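Local coordinates for protein putative ATP-dependent endonuclease of the OLD family (Thermus scotoductus, PDB 6P74) that degrades linear and supercoiled double-stranded DNA from 5' to 3' with the help of divalent metal ions and has a DNA-stimulated ATPase activity, at residues D348-R353 against I412-G417; R372-E377 against E517-V522; A384-F389 against I401-C406; F426-D431 against E470-V475. All coordinates share one frame; numbering follows the deposited sequence. Where two conformers were deposited one is given.

Contact 1. Residues D348-R353 against I412-G417; sequences DNVRNR and IELIVG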
loop_
_atom_site.group_PDB
_atom_site.type_symbol
_atom_site.label_atom_id
_atom_site.label_comp_id
_atom_site.label_asym_id
_atom_site.label_seq_id
_atom_site.Cartn_x
_atom_site.Cartn_y
_atom_site.Cartn_z
ATOM N N ASP A 348 -16.204 28.770 20.937
ATOM C CA ASP A 348 -16.727 29.669 19.913
ATOM C C ASP A 348 -16.864 31.085 20.457
ATOM O O ASP A 348 -16.566 32.064 19.759
ATOM C CB ASP A 348 -18.077 29.150 19.389
ATOM C CG ASP A 348 -18.750 30.122 18.409
ATOM O OD1 ASP A 348 -18.250 30.302 17.271
ATOM O OD2 ASP A 348 -19.784 30.717 18.786
ATOM N N ASN A 349 -17.320 31.213 21.703
ATOM C CA ASN A 349 -17.347 32.519 22.352
ATOM C C ASN A 349 -15.957 33.144 22.380
ATOM O O ASN A 349 -15.804 34.349 22.148
ATOM C CB ASN A 349 -17.904 32.383 23.766
ATOM C CG ASN A 349 -17.925 33.696 24.514
ATOM O OD1 ASN A 349 -18.708 34.582 24.184
ATOM N ND2 ASN A 349 -17.072 33.828 25.532
ATOM N N VAL A 350 -14.931 32.331 22.656
ATOM C CA VAL A 350 -13.572 32.851 22.726
ATOM C C VAL A 350 -13.112 33.257 21.341
ATOM O O VAL A 350 -12.409 34.254 21.175
ATOM C CB VAL A 350 -12.624 31.807 23.359
ATOM C CG1 VAL A 350 -11.188 32.198 23.130
ATOM C CG2 VAL A 350 -12.893 31.657 24.859
ATOM N N ARG A 351 -13.525 32.509 20.320
ATOM C CA ARG A 351 -13.160 32.872 18.959
ATOM C C ARG A 351 -13.770 34.211 18.568
ATOM O O ARG A 351 -13.128 35.016 17.885
ATOM C CB ARG A 351 -13.590 31.767 17.994
ATOM C CG ARG A 351 -13.460 32.154 16.531
ATOM C CD ARG A 351 -13.708 30.974 15.627
ATOM N NE ARG A 351 -15.049 30.429 15.830
ATOM C CZ ARG A 351 -15.434 29.208 15.454
ATOM N NH1 ARG A 351 -14.573 28.377 14.862
ATOM N NH2 ARG A 351 -16.684 28.809 15.685
ATOM N N ASN A 352 -14.999 34.481 19.021
ATOM C CA ASN A 352 -15.660 35.744 18.701
ATOM C C ASN A 352 -15.012 36.912 19.425
ATOM O O ASN A 352 -14.860 37.993 18.845
ATOM C CB ASN A 352 -17.146 35.681 19.057
ATOM C CG ASN A 352 -17.931 34.745 18.155
ATOM O OD1 ASN A 352 -17.539 34.460 17.013
ATOM N ND2 ASN A 352 -19.053 34.259 18.666
ATOM N N ARG A 353 -14.667 36.735 20.703
ATOM C CA ARG A 353 -14.004 37.814 21.425
ATOM C C ARG A 353 -12.690 38.170 20.760
ATOM O O ARG A 353 -12.282 39.335 20.771
ATOM C CB ARG A 353 -13.743 37.439 22.891
ATOM C CG ARG A 353 -14.965 37.305 23.766
ATOM C CD ARG A 353 -14.657 36.470 25.031
ATOM N NE ARG A 353 -14.113 37.256 26.136
ATOM C CZ ARG A 353 -12.812 37.381 26.408
ATOM N NH1 ARG A 353 -11.886 36.769 25.647
ATOM N NH2 ARG A 353 -12.431 38.119 27.458
ATOM N N ILE A 412 -4.357 34.428 22.819
ATOM C CA ILE A 412 -3.792 33.335 23.610
ATOM C C ILE A 412 -4.902 32.420 24.131
ATOM O O ILE A 412 -4.818 31.198 24.014
ATOM C CB ILE A 412 -2.927 33.877 24.765
ATOM C CG1 ILE A 412 -1.644 34.494 24.227
ATOM C CG2 ILE A 412 -2.533 32.748 25.700
ATOM C CD1 ILE A 412 -0.804 35.162 25.285
ATOM N N GLU A 413 -5.939 32.999 24.737
ATOM C CA GLU A 413 -7.117 32.223 25.120
ATOM C C GLU A 413 -7.540 31.264 24.021
ATOM O O GLU A 413 -7.806 30.083 24.274
ATOM C CB GLU A 413 -8.294 33.140 25.418
ATOM C CG GLU A 413 -8.271 33.863 26.686
ATOM C CD GLU A 413 -9.667 34.289 27.033
ATOM O OE1 GLU A 413 -10.483 33.397 27.357
ATOM O OE2 GLU A 413 -9.969 35.495 26.920
ATOM N N LEU A 414 -7.633 31.767 22.788
ATOM C CA LEU A 414 -8.122 30.929 21.703
ATOM C C LEU A 414 -7.207 29.732 21.498
ATOM O O LEU A 414 -7.665 28.588 21.487
ATOM C CB LEU A 414 -8.256 31.750 20.422
ATOM C CG LEU A 414 -8.820 31.056 19.183
ATOM C CD1 LEU A 414 -10.111 30.302 19.529
ATOM C CD2 LEU A 414 -9.118 32.113 18.152
ATOM N N ILE A 415 -5.900 29.977 21.371
ATOM C CA ILE A 415 -4.967 28.897 21.069
ATOM C C ILE A 415 -4.862 27.943 22.247
ATOM O O ILE A 415 -4.712 26.728 22.065
ATOM C CB ILE A 415 -3.576 29.452 20.688
ATOM C CG1 ILE A 415 -3.664 30.429 19.524
ATOM C CG2 ILE A 415 -2.618 28.310 20.350
ATOM C CD1 ILE A 415 -4.395 29.891 18.350
ATOM N N VAL A 416 -4.893 28.478 23.477
ATOM C CA VAL A 416 -4.938 27.620 24.658
ATOM C C VAL A 416 -6.132 26.666 24.586
ATOM O O VAL A 416 -6.000 25.459 24.820
ATOM C CB VAL A 416 -4.975 28.464 25.940
ATOM C CG1 VAL A 416 -5.585 27.645 27.087
ATOM C CG2 VAL A 416 -3.576 28.894 26.313
ATOM N N GLY A 417 -7.315 27.193 24.253
ATOM C CA GLY A 417 -8.508 26.353 24.207
ATOM C C GLY A 417 -8.407 25.238 23.178
ATOM O O GLY A 417 -8.835 24.112 23.423
#
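Arg353 and Glu413 form the salt bridge between helix 341-355 and helix 409-422. NH1 of Arg353 lies 2.6 Å from OE2 of Glu413. The hydrogen bond in this pair is short but weak, because the N-H points well off the oxygen, at 120°. The guanidinium and carboxylate planes are turned 64° apart, so the two groups do not meet as a flat two-pronged pair. OE2 has a second partner, Arg462 NE, also as a salt bridge. One carboxylate oxygen thus serves two arginines and probably eases the repulsion between them.

The apolar part is small and centres on Val350. Its CG1 is anti to the backbone N (chi1 166°) and rests on the backbone of the other helix, 3.6 Å from Leu414 N. The same methyl meets Glu413 CB at 3.8 Å and Leu414 CB at 4.0 Å. Leu414 answers from the other helix: its CD1 lies against the backbone of Arg351, 4.0 Å from CA. The guanidinium of Arg351 leads away from this interface. It bonds to Asp348 OD1 on its own helix, to Asn318 O and to Glu321.

The two segments run nearly antiparallel, with their axes 9.0 Å apart. Segment 348-353 is assigned to the C-terminal part of the ATPase domain and segment 412-417 to the Toprim domain, so the contact probably joins the two domains. Helix 443-467 borders it through Arg462 and Ile463. Ile412 and Val416 of helix 409-422 pack on strand 426-431, and Ile415 and Val416 reach strand 372-376.

Contact 2. Residues R372-E377 against E517-V522; sequences RALLVE and EAIRQV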
loop_
_atom_site.group_PDB
_atom_site.type_symbol
_atom_site.label_atom_id
_atom_site.label_comp_id
_atom_site.label_asym_id
_atom_site.label_seq_id
_atom_site.Cartn_x
_atom_site.Cartn_y
_atom_site.Cartn_z
ATOM N N ARG A 372 5.247 20.465 21.138
ATOM C CA ARG A 372 4.950 21.374 22.237
ATOM C C ARG A 372 4.918 22.802 21.700
ATOM O O ARG A 372 5.588 23.124 20.710
ATOM C CB ARG A 372 5.995 21.250 23.355
ATOM C CG ARG A 372 5.576 20.338 24.485
ATOM C CD ARG A 372 6.607 19.261 24.732
ATOM N NE ARG A 372 7.919 19.847 24.942
ATOM C CZ ARG A 372 8.997 19.148 25.264
ATOM N NH1 ARG A 372 8.907 17.832 25.416
ATOM N NH2 ARG A 372 10.158 19.766 25.433
ATOM N N ALA A 373 4.151 23.664 22.367
ATOM C CA ALA A 373 4.007 25.049 21.942
ATOM C C ALA A 373 4.282 26.005 23.094
ATOM O O ALA A 373 3.792 25.802 24.211
ATOM C CB ALA A 373 2.599 25.324 21.384
ATOM N N LEU A 374 5.051 27.054 22.806
ATOM C CA LEU A 374 5.165 28.224 23.672
ATOM C C LEU A 374 4.277 29.323 23.081
ATOM O O LEU A 374 4.501 29.767 21.948
ATOM C CB LEU A 374 6.622 28.696 23.792
ATOM C CG LEU A 374 6.851 29.976 24.633
ATOM C CD1 LEU A 374 6.525 29.783 26.133
ATOM C CD2 LEU A 374 8.264 30.472 24.488
ATOM N N LEU A 375 3.262 29.737 23.835
ATOM C CA LEU A 375 2.295 30.741 23.390
ATOM C C LEU A 375 2.693 32.108 23.948
ATOM O O LEU A 375 2.768 32.262 25.168
ATOM C CB LEU A 375 0.889 30.365 23.871
ATOM C CG LEU A 375 0.539 28.904 23.562
ATOM C CD1 LEU A 375 -0.935 28.578 23.890
ATOM C CD2 LEU A 375 0.853 28.592 22.074
ATOM N N VAL A 376 2.936 33.094 23.069
ATOM C CA VAL A 376 3.254 34.458 23.491
ATOM C C VAL A 376 2.283 35.434 22.814
ATOM O O VAL A 376 1.554 35.087 21.872
ATOM C CB VAL A 376 4.729 34.849 23.204
ATOM C CG1 VAL A 376 5.681 33.807 23.720
ATOM C CG2 VAL A 376 4.955 35.082 21.716
ATOM N N GLU A 377 2.277 36.677 23.327
ATOM C CA GLU A 377 1.313 37.676 22.863
ATOM C C GLU A 377 1.576 38.124 21.434
ATOM O O GLU A 377 0.637 38.247 20.635
ATOM C CB GLU A 377 1.310 38.899 23.758
ATOM C CG GLU A 377 0.802 38.658 25.150
ATOM C CD GLU A 377 1.016 39.873 26.039
ATOM O OE1 GLU A 377 0.275 40.856 25.875
ATOM O OE2 GLU A 377 1.948 39.866 26.870
ATOM N N GLU A 517 12.158 31.234 32.507
ATOM C CA GLU A 517 11.640 30.003 33.084
ATOM C C GLU A 517 10.527 29.404 32.224
ATOM O O GLU A 517 10.451 28.173 32.091
ATOM C CB GLU A 517 11.182 30.239 34.525
ATOM C CG GLU A 517 12.101 29.539 35.520
ATOM C CD GLU A 517 12.417 28.104 35.092
ATOM O OE1 GLU A 517 13.628 27.767 35.019
ATOM O OE2 GLU A 517 11.464 27.309 34.853
ATOM N N ALA A 518 9.680 30.236 31.610
ATOM C CA ALA A 518 8.711 29.701 30.653
ATOM C C ALA A 518 9.405 28.885 29.568
ATOM O O ALA A 518 8.953 27.781 29.212
ATOM C CB ALA A 518 7.900 30.831 30.023
ATOM N N ILE A 519 10.520 29.409 29.034
ATOM C CA ILE A 519 11.232 28.719 27.957
ATOM C C ILE A 519 11.878 27.435 28.470
ATOM O O ILE A 519 11.866 26.401 27.786
ATOM C CB ILE A 519 12.250 29.667 27.297
ATOM C CG1 ILE A 519 11.501 30.705 26.458
ATOM C CG2 ILE A 519 13.192 28.891 26.367
ATOM C CD1 ILE A 519 12.207 31.998 26.316
ATOM N N ARG A 520 12.404 27.462 29.700
ATOM C CA ARG A 520 12.956 26.247 30.297
ATOM C C ARG A 520 11.874 25.187 30.508
ATOM O O ARG A 520 12.127 23.994 30.333
ATOM C CB ARG A 520 13.654 26.565 31.629
ATOM C CG ARG A 520 14.936 27.359 31.510
ATOM C CD ARG A 520 15.654 27.439 32.848
ATOM N NE ARG A 520 16.790 28.343 32.786
ATOM C CZ ARG A 520 17.984 27.988 32.354
ATOM N NH1 ARG A 520 18.200 26.739 31.968
ATOM N NH2 ARG A 520 18.959 28.879 32.304
ATOM N N GLN A 521 10.663 25.595 30.903
ATOM C CA GLN A 521 9.600 24.605 31.102
ATOM C C GLN A 521 9.161 23.983 29.776
ATOM O O GLN A 521 9.007 22.755 29.672
ATOM C CB GLN A 521 8.404 25.232 31.825
ATOM C CG GLN A 521 7.213 24.239 32.037
ATOM C CD GLN A 521 6.273 24.674 33.178
ATOM O OE1 GLN A 521 6.717 24.945 34.294
ATOM N NE2 GLN A 521 4.978 24.755 32.890
ATOM N N VAL A 522 8.936 24.807 28.749
ATOM C CA VAL A 522 8.470 24.239 27.483
ATOM C C VAL A 522 9.543 23.365 26.846
ATOM O O VAL A 522 9.224 22.481 26.045
ATOM C CB VAL A 522 8.011 25.332 26.495
ATOM C CG1 VAL A 522 9.225 25.944 25.789
ATOM C CG2 VAL A 522 6.983 24.749 25.443
#
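Strand 372-376 is an inner strand of the parallel sheet of the Toprim domain, and helix 513-523, near the C-terminal end of the chain, packs on it here. Arg372, Leu374 and Val522 carry most of the contact. The segments run nearly antiparallel, with their axes 9.0 Å apart.

Leu374 points its side chain at the helix. Its CG is anti to the backbone N (chi1 177°), and the two methyls beyond it part toward different residues. CD2 meets Ile519 CG1 at 3.8 Å, while CD1 faces Ala518 CB at 4.3 Å. Val522 presses from the helix onto the strand backbone. Its CG2 lies 3.6 Å from Ala373 O and also approaches Leu374 N. Its CG1 faces Leu374 CB. Val429 of the neighbouring strand touches both Leu374 and Ala518. Ala385 of helix 379-391 touches Leu374, and Leu388 touches Ile519.

The polar part is at the Arg372 end. The arginine chain bends at chi2 and chi3, and two of its nitrogens turn to one acceptor, Val522 O. NH2 is 2.9 Å away, with an N-H...O angle of 137°. NE is 3.1 Å away and makes a weak bond. The oxygen sits at the guanidinium edge, tilted 23° from its plane.

Val522 lies close to the C-terminal end of its helix, where carbonyls carry the negative end of the helix dipole. A positive guanidinium is therefore probably favoured here. The rest of the contact is made by methyl and methylene groups, partly against the strand backbone. Apolar packing makes up most of it, and one arginine adds two bonds, one of them weak, to a carbonyl near the helix end.

Contact 3. Residues A384-F389 against I401-C406; sequences AALQLF and IAVVDC
Phe389 reaches from helix 379-391 toward strand 401-405 and meets two of its side chains, Ile401 and Val403. CB leads toward the strand. CG stands anti to the carbonyl carbon (chi1 -87°). The far atoms of the ring, CE1, CE2 and CZ, make the contacts. CE2 makes the nearest approach, 3.5 Å from Val403 CG2. CZ, at the ring tip, touches two methyls: it is 4.0 Å from Val403 CG2 and 4.1 Å from Ile401 CG2. CE1, on the other flank, meets Ile401 CD1 at 4.1 Å. The CG2 methyls of Ile401 and Val403 approach the ring obliquely. On its own helix, the ring edge faces the carbonyl carbon of Ala385, one turn back.

Val403 is the hub on the strand side. Its CG2 is shared between Phe389 and Leu386, whose CD2 comes within 3.9 Å. The side chains of Leu386 and Val403 run alongside each other, pointing opposite ways. The other methyl of Val403, CG1, is anti to the backbone N (chi1 178°) and takes Ala385 CB at 3.9 Å. Ala385 and Val403 are the nearest residues of the two segments, with CA atoms 7.6 Å apart.

These are the helix and second strand of the beta-alpha-beta unit formed by strand 372-376, helix 379-391 and strand 401-405. The segments run at 154°, as expected for a helix returning over a parallel sheet. Leu374 of strand 372-376 also touches Ala385 and Phe389.

No hydrogen bond crosses the contact. Its cohesion comes from burial of methyl groups and one aromatic ring, which is consistent with a hydrophobic core beneath the helix.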
loop_
_atom_site.group_PDB
_atom_site.type_symbol
_atom_site.label_atom_id
_atom_site.label_comp_id
_atom_site.label_asym_id
_atom_site.label_seq_id
_atom_site.Cartn_x
_atom_site.Cartn_y
_atom_site.Cartn_z
ATOM N N ALA A 384 11.976 37.772 21.109
ATOM C CA ALA A 384 12.711 37.616 22.357
ATOM C C ALA A 384 12.782 36.151 22.771
ATOM O O ALA A 384 13.853 35.661 23.155
ATOM C CB ALA A 384 12.066 38.461 23.458
ATOM N N ALA A 385 11.659 35.429 22.669
ATOM C CA ALA A 385 11.668 33.996 22.938
ATOM C C ALA A 385 12.748 33.278 22.121
ATOM O O ALA A 385 13.602 32.568 22.677
ATOM C CB ALA A 385 10.278 33.411 22.663
ATOM N N LEU A 386 12.749 33.474 20.800
ATOM C CA LEU A 386 13.678 32.733 19.945
ATOM C C LEU A 386 15.128 33.099 20.229
ATOM O O LEU A 386 16.013 32.243 20.127
ATOM C CB LEU A 386 13.348 32.955 18.462
ATOM C CG LEU A 386 12.022 32.355 17.967
ATOM C CD1 LEU A 386 11.701 32.805 16.546
ATOM C CD2 LEU A 386 12.045 30.831 18.021
ATOM N N GLN A 387 15.399 34.349 20.593
ATOM C CA GLN A 387 16.758 34.689 20.982
ATOM C C GLN A 387 17.129 34.003 22.302
ATOM O O GLN A 387 18.264 33.544 22.468
ATOM C CB GLN A 387 16.911 36.211 21.070
ATOM C CG GLN A 387 18.223 36.666 21.668
ATOM C CD GLN A 387 19.410 36.267 20.802
ATOM O OE1 GLN A 387 19.289 36.186 19.579
ATOM N NE2 GLN A 387 20.559 36.001 21.434
ATOM N N LEU A 388 16.182 33.874 23.234
ATOM C CA LEU A 388 16.516 33.175 24.477
ATOM C C LEU A 388 16.721 31.688 24.230
ATOM O O LEU A 388 17.649 31.090 24.789
ATOM C CB LEU A 388 15.446 33.406 25.544
ATOM C CG LEU A 388 15.582 34.776 26.204
ATOM C CD1 LEU A 388 14.343 35.156 26.982
ATOM C CD2 LEU A 388 16.834 34.803 27.095
ATOM N N PHE A 389 15.873 31.073 23.397
ATOM C CA PHE A 389 16.141 29.702 22.974
ATOM C C PHE A 389 17.582 29.568 22.520
ATOM O O PHE A 389 18.301 28.646 22.925
ATOM C CB PHE A 389 15.216 29.286 21.831
ATOM C CG PHE A 389 13.889 28.714 22.267
ATOM C CD1 PHE A 389 13.754 27.365 22.527
ATOM C CD2 PHE A 389 12.762 29.522 22.361
ATOM C CE1 PHE A 389 12.528 26.832 22.891
ATOM C CE2 PHE A 389 11.527 28.996 22.718
ATOM C CZ PHE A 389 11.414 27.654 22.988
ATOM N N ILE A 401 9.285 22.405 18.808
ATOM C CA ILE A 401 8.591 23.357 19.664
ATOM C C ILE A 401 8.148 24.520 18.798
ATOM O O ILE A 401 8.980 25.179 18.167
ATOM C CB ILE A 401 9.481 23.844 20.819
ATOM C CG1 ILE A 401 9.907 22.663 21.694
ATOM C CG2 ILE A 401 8.728 24.923 21.635
ATOM C CD1 ILE A 401 10.990 23.007 22.688
ATOM N N ALA A 402 6.848 24.777 18.753
ATOM C CA ALA A 402 6.338 25.947 18.055
ATOM C C ALA A 402 6.274 27.120 19.012
ATOM O O ALA A 402 5.660 27.029 20.076
ATOM C CB ALA A 402 4.948 25.695 17.487
ATOM N N VAL A 403 6.910 28.215 18.638
ATOM C CA VAL A 403 6.758 29.474 19.338
ATOM C C VAL A 403 5.720 30.282 18.571
ATOM O O VAL A 403 5.952 30.674 17.424
ATOM C CB VAL A 403 8.092 30.217 19.437
ATOM C CG1 VAL A 403 7.884 31.566 20.134
ATOM C CG2 VAL A 403 9.120 29.332 20.151
ATOM N N VAL A 404 4.581 30.553 19.194
ATOM C CA VAL A 404 3.403 31.039 18.484
ATOM C C VAL A 404 3.061 32.445 18.958
ATOM O O VAL A 404 2.751 32.660 20.137
ATOM C CB VAL A 404 2.212 30.099 18.682
ATOM C CG1 VAL A 404 1.825 30.050 20.148
ATOM C CG2 VAL A 404 1.084 30.595 17.853
ATOM N N ASP A 405 3.096 33.387 18.023
ATOM C CA ASP A 405 2.625 34.759 18.203
ATOM C C ASP A 405 1.098 34.745 18.102
ATOM O O ASP A 405 0.533 34.547 17.018
ATOM C CB ASP A 405 3.316 35.610 17.129
ATOM C CG ASP A 405 2.686 36.984 16.906
ATOM O OD1 ASP A 405 1.707 37.350 17.584
ATOM O OD2 ASP A 405 3.209 37.714 16.016
ATOM N N CYS A 406 0.415 34.902 19.225
ATOM C CA CYS A 406 -1.022 34.636 19.236
ATOM C C CYS A 406 -1.872 35.866 18.944
ATOM O O CYS A 406 -3.099 35.741 18.817
ATOM C CB CYS A 406 -1.453 34.037 20.579
ATOM S SG CYS A 406 -0.697 32.421 21.006
#

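Contact 4. Residues F426-D431 against E470-V475; sequences FVVVHD and ERVFVV. With SM (samarium (III) ion), chain O.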
loop_
_atom_site.group_PDB
_atom_site.type_symbol
_atom_site.label_atom_id
_atom_site.label_comp_id
_atom_site.label_asym_id
_atom_site.label_seq_id
_atom_site.Cartn_x
_atom_site.Cartn_y
_atom_site.Cartn_z
ATOM N N PHE A 426 1.673 22.776 26.149
ATOM C CA PHE A 426 1.969 24.170 25.855
ATOM C C PHE A 426 2.404 24.889 27.127
ATOM O O PHE A 426 2.106 24.458 28.240
ATOM C CB PHE A 426 0.759 24.880 25.234
ATOM C CG PHE A 426 -0.413 24.984 26.170
ATOM C CD1 PHE A 426 -1.328 23.956 26.262
ATOM C CD2 PHE A 426 -0.564 26.092 26.992
ATOM C CE1 PHE A 426 -2.392 24.033 27.150
ATOM C CE2 PHE A 426 -1.620 26.187 27.869
ATOM C CZ PHE A 426 -2.545 25.152 27.946
ATOM N N VAL A 427 3.122 25.997 26.941
ATOM C CA VAL A 427 3.377 26.969 27.998
ATOM C C VAL A 427 2.927 28.347 27.492
ATOM O O VAL A 427 3.093 28.679 26.311
ATOM C CB VAL A 427 4.868 26.954 28.411
ATOM C CG1 VAL A 427 5.193 28.078 29.394
ATOM C CG2 VAL A 427 5.258 25.590 29.003
ATOM N N VAL A 428 2.324 29.134 28.374
ATOM C CA VAL A 428 1.958 30.515 28.087
ATOM C C VAL A 428 2.928 31.459 28.810
ATOM O O VAL A 428 3.199 31.291 30.010
ATOM C CB VAL A 428 0.516 30.817 28.525
ATOM C CG1 VAL A 428 0.169 32.228 28.137
ATOM C CG2 VAL A 428 -0.476 29.823 27.922
ATOM N N VAL A 429 3.410 32.485 28.106
ATOM C CA VAL A 429 4.027 33.648 28.750
ATOM C C VAL A 429 3.307 34.884 28.249
ATOM O O VAL A 429 3.119 35.045 27.040
ATOM C CB VAL A 429 5.535 33.801 28.460
ATOM C CG1 VAL A 429 6.228 34.491 29.627
ATOM C CG2 VAL A 429 6.177 32.489 28.106
ATOM N N HIS A 430 2.974 35.794 29.159
ATOM C CA HIS A 430 2.447 37.084 28.744
ATOM C C HIS A 430 2.790 38.143 29.793
ATOM O O HIS A 430 3.176 37.837 30.931
ATOM C CB HIS A 430 0.940 36.994 28.513
ATOM C CG HIS A 430 0.164 36.756 29.766
ATOM N ND1 HIS A 430 -0.164 37.772 30.633
ATOM C CD2 HIS A 430 -0.323 35.614 30.319
ATOM C CE1 HIS A 430 -0.843 37.271 31.654
ATOM N NE2 HIS A 430 -0.954 35.966 31.485
ATOM N N ASP A 431 2.609 39.401 29.406
ATOM C CA ASP A 431 2.831 40.515 30.324
ATOM C C ASP A 431 1.650 40.694 31.261
ATOM O O ASP A 431 0.505 40.391 30.919
ATOM C CB ASP A 431 3.068 41.827 29.550
ATOM C CG ASP A 431 4.430 41.863 28.831
ATOM O OD1 ASP A 431 5.276 41.020 29.165
ATOM O OD2 ASP A 431 4.646 42.703 27.918
ATOM N N GLU A 470 -0.207 26.448 36.496
ATOM C CA GLU A 470 1.073 25.775 36.369
ATOM C C GLU A 470 1.651 25.865 34.967
ATOM O O GLU A 470 2.827 25.531 34.779
ATOM C CB GLU A 470 0.937 24.307 36.809
ATOM C CG GLU A 470 0.255 23.374 35.814
ATOM C CD GLU A 470 -1.258 23.537 35.751
ATOM O OE1 GLU A 470 -1.839 24.271 36.577
ATOM O OE2 GLU A 470 -1.871 22.918 34.850
ATOM N N ARG A 471 0.879 26.336 33.991
ATOM C CA ARG A 471 1.358 26.464 32.624
ATOM C C ARG A 471 1.559 27.911 32.198
ATOM O O ARG A 471 1.906 28.158 31.036
ATOM C CB ARG A 471 0.384 25.765 31.668
ATOM C CG ARG A 471 0.060 24.343 32.099
ATOM C CD ARG A 471 0.028 23.371 30.918
ATOM N NE ARG A 471 -1.262 23.305 30.279
ATOM C CZ ARG A 471 -2.296 22.648 30.789
ATOM N NH1 ARG A 471 -2.149 22.046 31.965
ATOM N NH2 ARG A 471 -3.463 22.600 30.143
ATOM N N VAL A 472 1.352 28.871 33.096
ATOM C CA VAL A 472 1.341 30.287 32.753
ATOM C C VAL A 472 2.427 31.017 33.523
ATOM O O VAL A 472 2.510 30.903 34.753
ATOM C CB VAL A 472 -0.032 30.923 33.024
ATOM C CG1 VAL A 472 -0.002 32.419 32.647
ATOM C CG2 VAL A 472 -1.037 30.238 32.216
ATOM N N PHE A 473 3.245 31.774 32.795
ATOM C CA PHE A 473 4.261 32.649 33.371
ATOM C C PHE A 473 3.904 34.101 33.064
ATOM O O PHE A 473 3.566 34.427 31.924
ATOM C CB PHE A 473 5.643 32.284 32.821
ATOM C CG PHE A 473 6.082 30.894 33.209
ATOM C CD1 PHE A 473 5.503 29.780 32.621
ATOM C CD2 PHE A 473 7.007 30.703 34.218
ATOM C CE1 PHE A 473 5.866 28.494 33.006
ATOM C CE2 PHE A 473 7.400 29.418 34.596
ATOM C CZ PHE A 473 6.833 28.312 33.985
ATOM N N VAL A 474 3.970 34.972 34.072
ATOM C CA VAL A 474 3.559 36.357 33.890
ATOM C C VAL A 474 4.767 37.263 34.072
ATOM O O VAL A 474 5.387 37.271 35.139
ATOM C CB VAL A 474 2.431 36.758 34.841
ATOM C CG1 VAL A 474 2.035 38.193 34.532
ATOM C CG2 VAL A 474 1.208 35.791 34.672
ATOM N N VAL A 475 5.097 38.034 33.036
ATOM C CA VAL A 475 6.161 39.033 33.148
ATOM C C VAL A 475 5.571 40.307 33.745
ATOM O O VAL A 475 4.696 40.929 33.139
ATOM C CB VAL A 475 6.810 39.323 31.789
ATOM C CG1 VAL A 475 7.966 40.316 32.004
ATOM C CG2 VAL A 475 7.308 38.055 31.151
HETATM SM SM SM O . 4.162 43.836 25.904
HETATM O O HOH W 1 3.283 45.511 27.682
#
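Asp431, at the end of its strand, binds the samarium ion through OD2 at 2.4 Å, while its OD1 turns to the neighbouring strand. OD1 lies 3.5 Å from Val475 CB and is also bonded by the backbone N of Leu479. Glu480 completes the protein side of the samarium site, and a water is bound as well. Asp431 is thought to hold a divalent cation in the working enzyme.

The strands pair in parallel. Val428 N bonds to Arg471 O at 2.9 Å, and Phe473 N to Val428 O. His430 N then bonds to Phe473 O, and Val475 N to His430 O. His430 ND1 also bonds to Asp431 O, which lies near the ring plane. The bond probably limits rotation of the ring. NE2 of that ring lies 3.9 Å from both Val472 CG1 and Val474 CG2.

At the opposite end, Arg471 NE sits over one face of the Phe426 ring, 3.2 Å from CZ. The ring and guanidinium planes stand 79° apart. Arg471 NH1 is paired with Glu470. On the sheet face that carries Val427 and Val429, Val427 CG1 meets Phe473 CD1 at 3.7 Å.

Strand 472-475 is an outermost strand of the four-stranded sheet, and strand 372-376 lies on the other side of strand 426-431. Helices 409-422 and 443-467 pack on the face with Val428 and His430. Helix 513-523 packs on the other face.

In the fold
All four contacts involve the Toprim domain, and contact 1 probably joins it to the ATPase domain. Contacts 2, 3 and 4 share one parallel sheet, in the order 401-405, 372-376, 426-431, 472-475. The centres of contacts 3 and 4 each lie about 7 Å from that of contact 2. Contact 1 is about 16 to 20 Å off, centre to centre, but its helix 409-422 packs on the sheet. Along the chain, contacts 3 and 4 nest in series inside contact 2. Contact 3 nests inside contact 1, contact 1 closes before contact 4 opens, and the segments of contacts 1 and 2 alternate. Glu377 OE2 probably bonds to Asp431 N, linking contacts 2 and 4 at the sheet's metal-binding end.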